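Local coordinates for beta-lactamase OXA-2 (Salmonella typhimurium, PDB 1K38), which hydrolyses beta-lactam antibiotics, oxacillin among them, to substituted beta-amino acids as a class D serine beta-lactamase and so confers antibiotic resistance, at residues A[229-232]-A[233-237]. Residues are numbered along the deposited sequence; the frame is centred on the assembly and turned at random.
Sequences EAIV and RAILR
With CG of Glu-229 and of Arg-233 each anti to its own carbonyl carbon and the arginine extended as far as NE, the two side chains run side by side along one face of helix 226-238, the C-terminal helix packed on the sheet of this penicillin-recognising fold. The result is an i to i+4 salt bridge in which one carboxylate oxygen takes both donors. Glu-229 OE1 receives Arg-233 NE at 2.8 Å through its anti lone pair, and Arg-233 NH2 at 3.0 Å on its syn side but well out of the carboxylate plane. Both contacts lie within 2° of the guanidinium plane, whereas the carboxylate is turned 36° from that plane. Further salt bridges tie Arg-233 NH2 to Glu-179 and Glu-229 OE1 to Arg-182 of the second subunit, so the pair belongs to a charged network across the dimer interface.

The buried faces repeat the i to i+4 spacing. Val-232 CG1, anti to its backbone N, meets Leu-236 CD1 at 3.7 Å, and both residues rest on Phe-212 of strand 208-217. Ile-231 and Ile-235 pack against Phe-14 and Phe-13 of helix 11-16, and Ile-231 also touches Leu-214 of strand 208-217. Of the four backbone bonds between 229-232 and 233-237, Leu-236 N to Val-232 O is the straightest, at 169°. Farther round, Ala-230 O accepts both Ala-234 N and a water, which lies 2.9 Å from Arg-237 NH2 at the guanidinium edge.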
ATOM      1  N   GLU A 229      -0.684  18.786  -7.661  1.00 15.07           N
ATOM      2  CA  GLU A 229      -1.779  17.924  -7.233  1.00 16.24           C
ATOM      3  C   GLU A 229      -3.153  18.520  -7.533  1.00 16.02           C
ATOM      4  O   GLU A 229      -4.095  17.791  -7.855  1.00 16.79           O
ATOM      5  CB  GLU A 229      -1.676  17.622  -5.733  1.00 17.97           C
ATOM      6  CG  GLU A 229      -0.650  16.557  -5.384  1.00 19.83           C
ATOM      7  CD  GLU A 229      -0.858  15.975  -3.992  1.00 22.82           C
ATOM      8  OE1 GLU A 229      -2.027  15.759  -3.602  1.00 21.91           O
ATOM      9  OE2 GLU A 229       0.146  15.717  -3.296  1.00 24.62           O
ATOM     10  N   ALA A 230      -3.277  19.840  -7.443  1.00 15.52           N
ATOM     11  CA  ALA A 230      -4.566  20.475  -7.695  1.00 16.25           C
ATOM     12  C   ALA A 230      -5.086  20.188  -9.101  1.00 15.54           C
ATOM     13  O   ALA A 230      -6.246  19.825  -9.279  1.00 16.88           O
ATOM     14  CB  ALA A 230      -4.465  21.979  -7.467  1.00 15.55           C
ATOM     15  N   ILE A 231      -4.227  20.356 -10.100  1.00 16.32           N
ATOM     16  CA  ILE A 231      -4.629  20.117 -11.479  1.00 15.02           C
ATOM     17  C   ILE A 231      -4.934  18.640 -11.734  1.00 15.08           C
ATOM     18  O   ILE A 231      -5.973  18.305 -12.301  1.00 14.83           O
ATOM     19  CB  ILE A 231      -3.538  20.610 -12.457  1.00 15.09           C
ATOM     20  CG1 ILE A 231      -3.369  22.125 -12.296  1.00 17.59           C
ATOM     21  CG2 ILE A 231      -3.917  20.263 -13.896  1.00 15.45           C
ATOM     22  CD1 ILE A 231      -2.150  22.697 -12.995  1.00 16.59           C
ATOM     23  N   VAL A 232      -4.038  17.752 -11.313  1.00 14.54           N
ATOM     24  CA  VAL A 232      -4.263  16.329 -11.522  1.00 14.38           C
ATOM     25  C   VAL A 232      -5.528  15.837 -10.830  1.00 14.84           C
ATOM     26  O   VAL A 232      -6.329  15.114 -11.426  1.00 14.34           O
ATOM     27  CB  VAL A 232      -3.073  15.486 -11.018  1.00 13.57           C
ATOM     28  CG1 VAL A 232      -3.397  14.000 -11.162  1.00 15.47           C
ATOM     29  CG2 VAL A 232      -1.825  15.826 -11.814  1.00 14.66           C
ATOM     30  N   ARG A 233      -5.712  16.219  -9.571  1.00 14.45           N
ATOM     31  CA  ARG A 233      -6.893  15.782  -8.843  1.00 14.86           C
ATOM     32  C   ARG A 233      -8.182  16.276  -9.491  1.00 15.82           C
ATOM     33  O   ARG A 233      -9.164  15.540  -9.547  1.00 15.87           O
ATOM     34  CB  ARG A 233      -6.821  16.233  -7.381  1.00 16.07           C
ATOM     35  CG  ARG A 233      -5.784  15.473  -6.559  1.00 17.20           C
ATOM     36  CD  ARG A 233      -5.719  16.003  -5.134  1.00 19.12           C
ATOM     37  NE  ARG A 233      -4.723  15.301  -4.324  1.00 20.90           N
ATOM     38  CZ  ARG A 233      -4.956  14.171  -3.663  1.00 22.07           C
ATOM     39  NH1 ARG A 233      -6.156  13.606  -3.709  1.00 22.39           N
ATOM     40  NH2 ARG A 233      -3.983  13.602  -2.961  1.00 21.84           N
ATOM     41  N   ALA A 234      -8.175  17.512  -9.986  1.00 15.98           N
ATOM     42  CA  ALA A 234      -9.361  18.067 -10.636  1.00 16.72           C
ATOM     43  C   ALA A 234      -9.692  17.239 -11.874  1.00 16.93           C
ATOM     44  O   ALA A 234     -10.848  16.887 -12.115  1.00 16.29           O
ATOM     45  CB  ALA A 234      -9.124  19.519 -11.026  1.00 16.66           C
ATOM     46  N   ILE A 235      -8.666  16.923 -12.658  1.00 16.13           N
ATOM     47  CA  ILE A 235      -8.857  16.127 -13.864  1.00 17.40           C
ATOM     48  C   ILE A 235      -9.301  14.703 -13.524  1.00 16.70           C
ATOM     49  O   ILE A 235     -10.246  14.184 -14.123  1.00 17.28           O
ATOM     50  CB  ILE A 235      -7.562  16.109 -14.714  1.00 16.36           C
ATOM     51  CG1 ILE A 235      -7.308  17.518 -15.263  1.00 18.28           C
ATOM     52  CG2 ILE A 235      -7.677  15.092 -15.850  1.00 17.83           C
ATOM     53  CD1 ILE A 235      -6.025  17.669 -16.060  1.00 18.37           C
ATOM     54  N   LEU A 236      -8.640  14.073 -12.555  1.00 16.79           N
ATOM     55  CA  LEU A 236      -9.014  12.719 -12.170  1.00 16.95           C
ATOM     56  C   LEU A 236     -10.464  12.677 -11.687  1.00 15.75           C
ATOM     57  O   LEU A 236     -11.211  11.756 -12.016  1.00 16.85           O
ATOM     58  CB  LEU A 236      -8.078  12.190 -11.080  1.00 17.61           C
ATOM     59  CG  LEU A 236      -6.642  11.890 -11.521  1.00 16.42           C
ATOM     60  CD1 LEU A 236      -5.856  11.325 -10.346  1.00 18.47           C
ATOM     61  CD2 LEU A 236      -6.659  10.898 -12.681  1.00 18.97           C
ATOM     62  N   ARG A 237     -10.867  13.679 -10.913  1.00 16.75           N
ATOM     63  CA  ARG A 237     -12.242  13.721 -10.431  1.00 18.32           C
ATOM     64  C   ARG A 237     -13.217  13.868 -11.604  1.00 19.54           C
ATOM     65  O   ARG A 237     -14.288  13.254 -11.604  1.00 19.65           O
ATOM     66  CB  ARG A 237     -12.446  14.881  -9.446  1.00 18.14           C
ATOM     67  CG  ARG A 237     -11.804  14.680  -8.071  1.00 21.63           C
ATOM     68  CD  ARG A 237     -12.341  15.689  -7.056  1.00 25.46           C
ATOM     69  NE  ARG A 237     -12.040  17.071  -7.423  1.00 29.75           N
ATOM     70  CZ  ARG A 237     -10.891  17.690  -7.153  1.00 31.58           C
ATOM     71  NH1 ARG A 237      -9.924  17.056  -6.501  1.00 32.09           N
ATOM     72  NH2 ARG A 237     -10.706  18.945  -7.541  1.00 30.81           N
TER
HETATM   73  O   HOH W   1      -8.173  20.277  -7.372  1.00 24.67           O